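Local coordinates for protein 4-hydroxybenzoyl-CoA Thioesterase (Pseudomonas sp. CBS3, PDB 1LO7) that hydrolyses 4-hydroxybenzoyl-CoA to 4-hydroxybenzoate and coenzyme A, the final step in converting 4-chlorobenzoate to 4-hydroxybenzoate, at residues V22-P25 / N26-W30; G43-P46 / W47-V51. All coordinates share one frame; numbering follows the deposited sequence.

Contact 1. Residues V22-P25 / N26-W30; sequences VWYP and NYHRW. Unlike the reference sequence in segment 22-25: Tyr-24 (reference Phe). With 4CO (4-hydroxyphenacyl coenzyme A), chain B.
Val-22 packs against the aromatic rings of Tyr-27 and Trp-30, a compact apolar corner at the start of helix 25-41. The chi1 of -177° sets CG1 of Val-22 opposite the backbone N and lays this methyl over one face of the Tyr-27 ring, 4.1 Å from CG1 to the centroid in a CH-pi contact, while the same CG1 lies 3.8 Å from Trp-30 CH2. On another side, Pro-25 CD sits over the centre of the Trp-23 ring. Toward the ligand comes a water-bridged, polar side: a water bound to Tyr-27 OH at 3.1 Å also donates to O5P of 4-hydroxyphenacyl coenzyme A. With an alanine in place of Tyr-27, the Val-22 methyl would probably keep Trp-30 but lose the ring it lies over, and the water would lose its hydroxyl partner. The open side is at partly exposed Arg-29, whose NE reaches Asn-26 OD1 at 3.3 Å. Backbone bonds wind the first turn, Asn-26 N to Trp-23 O and Tyr-27 N to Tyr-24 O. Tyr-24 N donates almost straight (172°) to the ligand ketone O1B at 2.9 Å. The ketone probably stands near where the substrate's thioester carbonyl would, so this N-H and the helix N terminus are likely to polarise it. Trp-23 lies about 4 Å (between side chains) from active-site Asp-17, and a second subunit, with its Thr-59, completes this hot dog fold thioesterase site.

Contact 2. Residues G43-P46 / W47-V51; sequences GLPP and WRQTV
Pro-46 O is gripped by two backbone amides of the first turn of helix 47-54. Thr-50 N donates from within the carbonyl plane, 3.0 Å from Pro-46 O and nearly straight at 164°, whereas Gln-49 N reaches the same oxygen at 2.9 Å from well above that plane. The two donors thus approach from different directions, and together they fix the rotation of the peptide that starts the helix. Side chains then fold back over the prolines. A chi1 of 174° and an extended chain carry the amide of Gln-49 to the Pro-45 ring; NE2 lies 3.5 Å from Pro-45 CB, a van der Waals approach with the side chains at about a right angle. Next to it, the Thr-50 methyl CG2 meets Pro-45 CG at 3.9 Å, and Thr-50 OG1 turns to the Trp-47 ring edge while bonding to Ile-56 O. Leu-44 makes a single apolar touch with Trp-47 here, CD2 to CZ3 at 4.2 Å, and it also packs on helix 134-140, Phe-39 and Phe-119. Arg-48 is held by Ser-73 and Tyr-74 of a neighbouring subunit, the latter also through a cation-pi contact, and Trp-47 meets Phe-13 of that subunit edge-to-face. Before the prolines, Gly-43 ends the preceding helix in a Schellman motif. Pro-46 is the N-cap of the next, and the turn it opens presents Trp-47 to the substrate-binding pocket.

From the N terminus the chain leaves strand 4-10, runs through a loop and enters helix 25-41 at contact 1. Beyond that helix it turns through 43-46 and starts helix 47-54 at contact 2, before passing into strand 56-68. Each contact closes no more than the first turn of its helix, so the two lie in series, neither nesting nor crossing, their centres about 25 Å apart. Contact 1 joins the start of helix 25-41 to strands 77-87 and 107-123; contact 2 sets the start of helix 47-54 against helix 134-140 and strand 56-68. Both illustrate how a helix start can serve a binding site: they meet different ligand molecules of the tetramer.

Contact 1. Residues V22-P25 / N26-W30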
loop_
_atom_site.group_PDB
_atom_site.type_symbol
_atom_site.label_atom_id
_atom_site.label_comp_id
_atom_site.label_asym_id
_atom_site.label_seq_id
_atom_site.Cartn_x
_atom_site.Cartn_y
_atom_site.Cartn_z
ATOM N N VAL A 22 12.539 -5.598 -0.365
ATOM C CA VAL A 22 11.258 -5.168 -0.939
ATOM C C VAL A 22 10.161 -6.201 -0.725
ATOM O O VAL A 22 10.331 -7.355 -1.104
ATOM C CB VAL A 22 11.327 -4.909 -2.426
ATOM C CG1 VAL A 22 9.953 -4.398 -2.872
ATOM C CG2 VAL A 22 12.316 -3.835 -2.731
ATOM N N TRP A 23 9.039 -5.769 -0.152
ATOM C CA TRP A 23 7.893 -6.644 0.047
ATOM C C TRP A 23 7.288 -6.795 -1.344
ATOM O O TRP A 23 6.961 -5.825 -1.983
ATOM C CB TRP A 23 6.911 -5.990 1.028
ATOM C CG TRP A 23 5.754 -6.902 1.345
ATOM C CD1 TRP A 23 5.793 -8.235 1.644
ATOM C CD2 TRP A 23 4.394 -6.518 1.399
ATOM N NE1 TRP A 23 4.533 -8.727 1.892
ATOM C CE2 TRP A 23 3.649 -7.679 1.740
ATOM C CE3 TRP A 23 3.741 -5.318 1.181
ATOM C CZ2 TRP A 23 2.263 -7.627 1.879
ATOM C CZ3 TRP A 23 2.367 -5.271 1.326
ATOM C CH2 TRP A 23 1.648 -6.415 1.702
ATOM N N TYR A 24 7.183 -8.016 -1.839
ATOM C CA TYR A 24 6.725 -8.251 -3.218
ATOM C C TYR A 24 5.546 -7.513 -3.867
ATOM O O TYR A 24 5.607 -7.179 -5.054
ATOM C CB TYR A 24 6.824 -9.705 -3.699
ATOM C CG TYR A 24 5.558 -10.475 -3.454
ATOM C CD1 TYR A 24 4.593 -10.562 -4.454
ATOM C CD2 TYR A 24 5.346 -11.094 -2.222
ATOM C CE1 TYR A 24 3.430 -11.300 -4.242
ATOM C CE2 TYR A 24 4.193 -11.840 -1.993
ATOM C CZ TYR A 24 3.249 -11.939 -3.012
ATOM O OH TYR A 24 2.104 -12.653 -2.798
ATOM N N PRO A 25 4.474 -7.264 -3.121
ATOM C CA PRO A 25 3.376 -6.570 -3.764
ATOM C C PRO A 25 3.808 -5.207 -4.295
ATOM O O PRO A 25 3.234 -4.681 -5.254
ATOM C CB PRO A 25 2.257 -6.536 -2.764
ATOM C CG PRO A 25 2.570 -7.702 -1.822
ATOM C CD PRO A 25 4.085 -7.820 -1.787
ATOM N N ASN A 26 4.853 -4.641 -3.699
ATOM C CA ASN A 26 5.390 -3.360 -4.159
ATOM C C ASN A 26 5.875 -3.434 -5.600
ATOM O O ASN A 26 5.711 -2.471 -6.371
ATOM C CB ASN A 26 6.442 -2.747 -3.208
ATOM C CG ASN A 26 5.771 -2.384 -1.900
ATOM O OD1 ASN A 26 4.688 -1.801 -1.927
ATOM N ND2 ASN A 26 6.342 -2.758 -0.758
ATOM N N TYR A 27 6.496 -4.573 -5.997
ATOM C CA TYR A 27 6.916 -4.692 -7.376
ATOM C C TYR A 27 5.696 -4.557 -8.305
ATOM O O TYR A 27 5.734 -3.906 -9.334
ATOM C CB TYR A 27 7.585 -6.043 -7.693
ATOM C CG TYR A 27 8.963 -6.165 -7.074
ATOM C CD1 TYR A 27 10.012 -5.388 -7.563
ATOM C CD2 TYR A 27 9.221 -7.047 -6.028
ATOM C CE1 TYR A 27 11.291 -5.504 -7.016
ATOM C CE2 TYR A 27 10.492 -7.171 -5.466
ATOM C CZ TYR A 27 11.527 -6.388 -5.967
ATOM O OH TYR A 27 12.788 -6.467 -5.415
ATOM N N HIS A 28 4.568 -5.164 -7.934
ATOM C CA HIS A 28 3.396 -5.049 -8.789
ATOM C C HIS A 28 2.917 -3.593 -8.872
ATOM O O HIS A 28 2.443 -3.157 -9.899
ATOM C CB HIS A 28 2.276 -6.001 -8.288
ATOM C CG HIS A 28 2.721 -7.418 -8.430
ATOM N ND1 HIS A 28 2.819 -8.034 -9.701
ATOM C CD2 HIS A 28 3.103 -8.326 -7.470
ATOM C CE1 HIS A 28 3.252 -9.299 -9.479
ATOM N NE2 HIS A 28 3.423 -9.496 -8.152
ATOM N N ARG A 29 3.050 -2.814 -7.765
ATOM C CA ARG A 29 2.653 -1.406 -7.810
ATOM C C ARG A 29 3.539 -0.751 -8.856
ATOM O O ARG A 29 3.055 0.003 -9.682
ATOM C CB ARG A 29 2.990 -0.690 -6.474
ATOM C CG ARG A 29 2.027 -0.947 -5.340
ATOM C CD ARG A 29 1.947 0.267 -4.400
ATOM N NE ARG A 29 3.209 0.503 -3.731
ATOM C CZ ARG A 29 4.074 1.468 -4.026
ATOM N NH1 ARG A 29 3.815 2.326 -4.981
ATOM N NH2 ARG A 29 5.233 1.589 -3.334
ATOM N N TRP A 30 4.825 -1.059 -8.816
ATOM C CA TRP A 30 5.730 -0.432 -9.769
ATOM C C TRP A 30 5.489 -0.890 -11.222
ATOM O O TRP A 30 5.619 -0.075 -12.195
ATOM C CB TRP A 30 7.198 -0.583 -9.339
ATOM C CG TRP A 30 7.429 0.000 -7.987
ATOM C CD1 TRP A 30 6.854 1.121 -7.467
ATOM C CD2 TRP A 30 8.294 -0.527 -6.986
ATOM N NE1 TRP A 30 7.316 1.326 -6.177
ATOM C CE2 TRP A 30 8.190 0.308 -5.860
ATOM C CE3 TRP A 30 9.115 -1.660 -6.924
ATOM C CZ2 TRP A 30 8.923 0.025 -4.711
ATOM C CZ3 TRP A 30 9.837 -1.918 -5.793
ATOM C CH2 TRP A 30 9.732 -1.085 -4.687
HETATM N N1A 4CO B . 10.729 -20.596 -10.922
HETATM C C2A 4CO B . 10.639 -21.772 -10.230
HETATM N N3A 4CO B . 11.378 -22.161 -9.223
HETATM C C4A 4CO B . 12.296 -21.233 -8.878
HETATM C C5A 4CO B . 12.510 -20.012 -9.494
HETATM C C6A 4CO B . 11.668 -19.684 -10.567
HETATM N N6A 4CO B . 11.763 -18.550 -11.227
HETATM N N7A 4CO B . 13.556 -19.324 -8.887
HETATM C C8A 4CO B . 13.976 -20.144 -7.915
HETATM N N9A 4CO B . 13.264 -21.315 -7.884
HETATM C C1D 4CO B . 13.488 -22.485 -7.029
HETATM C C2D 4CO B . 14.757 -23.235 -7.420
HETATM O O2D 4CO B . 14.548 -24.071 -8.560
HETATM C C3D 4CO B . 14.944 -24.076 -6.169
HETATM O O3D 4CO B . 13.911 -25.022 -6.057
HETATM P P3D 4CO B . 14.199 -26.547 -5.755
HETATM O O7A 4CO B . 14.525 -27.164 -7.025
HETATM O O8A 4CO B . 15.294 -26.669 -4.788
HETATM O O9A 4CO B . 12.894 -27.144 -5.162
HETATM C C4D 4CO B . 14.644 -23.011 -5.119
HETATM O O4D 4CO B . 13.808 -22.013 -5.781
HETATM C C5D 4CO B . 15.814 -22.385 -4.419
HETATM O O5D 4CO B . 16.511 -21.582 -5.376
HETATM P P1A 4CO B . 18.087 -21.734 -5.480
HETATM O O1A 4CO B . 18.416 -20.950 -6.680
HETATM O O2A 4CO B . 18.506 -23.114 -5.572
HETATM O O3A 4CO B . 18.734 -21.172 -4.221
HETATM P P2A 4CO B . 19.265 -19.700 -3.871
HETATM O O4A 4CO B . 19.596 -19.721 -2.430
HETATM O O5A 4CO B . 20.477 -19.452 -4.649
HETATM O O6A 4CO B . 18.255 -18.506 -4.382
HETATM C CBP 4CO B . 16.765 -16.910 -3.543
HETATM C CCP 4CO B . 17.010 -18.407 -3.743
HETATM C CDP 4CO B . 17.895 -16.266 -2.721
HETATM C CEP 4CO B . 15.396 -16.687 -2.914
HETATM C CAP 4CO B . 16.915 -16.143 -4.868
HETATM O OAP 4CO B . 16.018 -16.670 -5.847
HETATM C C9P 4CO B . 16.382 -14.718 -4.734
HETATM O O9P 4CO B . 16.939 -13.924 -4.006
HETATM N N8P 4CO B . 15.150 -14.398 -5.428
HETATM C C7P 4CO B . 14.612 -13.089 -5.039
HETATM C C6P 4CO B . 13.624 -13.199 -3.868
HETATM C C5P 4CO B . 12.840 -11.886 -3.761
HETATM O O5P 4CO B . 13.390 -10.798 -3.627
HETATM N N4P 4CO B . 11.411 -12.081 -3.809
HETATM C C3P 4CO B . 10.613 -10.863 -3.834
HETATM C C2P 4CO B . 10.558 -10.206 -2.480
HETATM S S1P 4CO B . 10.525 -11.347 -1.098
HETATM O O1B 4CO B . 7.658 -10.236 0.002
HETATM C C1B 4CO B . 8.583 -10.744 0.609
HETATM C C2B 4CO B . 8.315 -11.803 1.590
HETATM C C3B 4CO B . 9.401 -12.373 2.298
HETATM C C4B 4CO B . 9.159 -13.363 3.247
HETATM C C5B 4CO B . 7.834 -13.766 3.513
HETATM O O2B 4CO B . 7.562 -14.720 4.517
HETATM C C6B 4CO B . 6.755 -13.203 2.777
HETATM C C7B 4CO B . 6.998 -12.211 1.808
HETATM C CB 4CO B . 9.986 -10.343 0.343
HETATM O O HOH W 1 13.243 -8.121 -2.857
#

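Contact 2. Residues G43-P46 / W47-V51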
loop_
_atom_site.group_PDB
_atom_site.type_symbol
_atom_site.label_atom_id
_atom_site.label_comp_id
_atom_site.label_asym_id
_atom_site.label_seq_id
_atom_site.Cartn_x
_atom_site.Cartn_y
_atom_site.Cartn_z
ATOM N N GLY A 43 2.180 8.240 -26.154
ATOM C CA GLY A 43 1.245 9.240 -26.705
ATOM C C GLY A 43 -0.239 9.030 -26.446
ATOM O O GLY A 43 -1.048 9.812 -26.926
ATOM N N LEU A 44 -0.636 8.006 -25.697
ATOM C CA LEU A 44 -2.052 7.875 -25.462
ATOM C C LEU A 44 -2.427 8.909 -24.414
ATOM O O LEU A 44 -1.624 9.339 -23.556
ATOM C CB LEU A 44 -2.377 6.490 -24.850
ATOM C CG LEU A 44 -2.409 5.319 -25.840
ATOM C CD1 LEU A 44 -1.013 4.895 -26.297
ATOM C CD2 LEU A 44 -3.114 4.125 -25.198
ATOM N N PRO A 45 -3.668 9.304 -24.432
ATOM C CA PRO A 45 -4.100 10.261 -23.433
ATOM C C PRO A 45 -4.304 9.544 -22.088
ATOM O O PRO A 45 -4.395 8.327 -22.042
ATOM C CB PRO A 45 -5.477 10.732 -23.962
ATOM C CG PRO A 45 -5.667 10.182 -25.367
ATOM C CD PRO A 45 -4.723 8.993 -25.428
ATOM N N PRO A 46 -4.420 10.279 -21.004
ATOM C CA PRO A 46 -4.674 9.669 -19.712
ATOM C C PRO A 46 -6.049 9.029 -19.707
ATOM O O PRO A 46 -6.961 9.496 -20.419
ATOM C CB PRO A 46 -4.664 10.820 -18.684
ATOM C CG PRO A 46 -4.352 12.087 -19.472
ATOM C CD PRO A 46 -4.104 11.721 -20.921
ATOM N N TRP A 47 -6.208 7.982 -18.899
ATOM C CA TRP A 47 -7.501 7.320 -18.879
ATOM C C TRP A 47 -8.668 8.287 -18.560
ATOM O O TRP A 47 -9.787 8.121 -19.040
ATOM C CB TRP A 47 -7.522 6.134 -17.919
ATOM C CG TRP A 47 -6.358 5.193 -18.090
ATOM C CD1 TRP A 47 -5.632 4.663 -17.072
ATOM C CD2 TRP A 47 -5.794 4.693 -19.316
ATOM N NE1 TRP A 47 -4.651 3.853 -17.555
ATOM C CE2 TRP A 47 -4.726 3.816 -18.931
ATOM C CE3 TRP A 47 -6.106 4.863 -20.691
ATOM C CZ2 TRP A 47 -3.956 3.130 -19.863
ATOM C CZ3 TRP A 47 -5.331 4.158 -21.611
ATOM C CH2 TRP A 47 -4.277 3.307 -21.187
ATOM N N ARG A 48 -8.430 9.314 -17.721
ATOM C CA ARG A 48 -9.465 10.285 -17.357
ATOM C C ARG A 48 -10.079 10.885 -18.609
ATOM O O ARG A 48 -11.256 11.211 -18.666
ATOM C CB ARG A 48 -8.726 11.364 -16.550
ATOM C CG ARG A 48 -9.532 12.292 -15.699
ATOM C CD ARG A 48 -8.585 13.329 -15.101
ATOM N NE ARG A 48 -7.741 12.764 -14.040
ATOM C CZ ARG A 48 -6.434 12.610 -14.185
ATOM N NH1 ARG A 48 -5.799 12.959 -15.309
ATOM N NH2 ARG A 48 -5.749 12.111 -13.153
ATOM N N GLN A 49 -9.253 11.050 -19.623
ATOM C CA GLN A 49 -9.722 11.616 -20.862
ATOM C C GLN A 49 -10.300 10.524 -21.788
ATOM O O GLN A 49 -11.347 10.681 -22.421
ATOM C CB GLN A 49 -8.537 12.404 -21.493
ATOM C CG GLN A 49 -8.765 12.968 -22.899
ATOM C CD GLN A 49 -7.521 13.695 -23.388
ATOM O OE1 GLN A 49 -6.759 14.253 -22.577
ATOM N NE2 GLN A 49 -7.299 13.638 -24.705
ATOM N N THR A 50 -9.608 9.375 -21.890
ATOM C CA THR A 50 -10.125 8.347 -22.780
ATOM C C THR A 50 -11.500 7.868 -22.345
ATOM O O THR A 50 -12.304 7.479 -23.190
ATOM C CB THR A 50 -9.193 7.120 -22.918
ATOM O OG1 THR A 50 -9.031 6.457 -21.657
ATOM C CG2 THR A 50 -7.830 7.514 -23.472
ATOM N N VAL A 51 -11.763 7.854 -21.044
ATOM C CA VAL A 51 -13.084 7.371 -20.619
ATOM C C VAL A 51 -14.193 8.268 -21.133
ATOM O O VAL A 51 -15.246 7.796 -21.569
ATOM C CB VAL A 51 -13.161 7.160 -19.105
ATOM C CG1 VAL A 51 -13.112 8.480 -18.351
ATOM C CG2 VAL A 51 -14.379 6.312 -18.713
#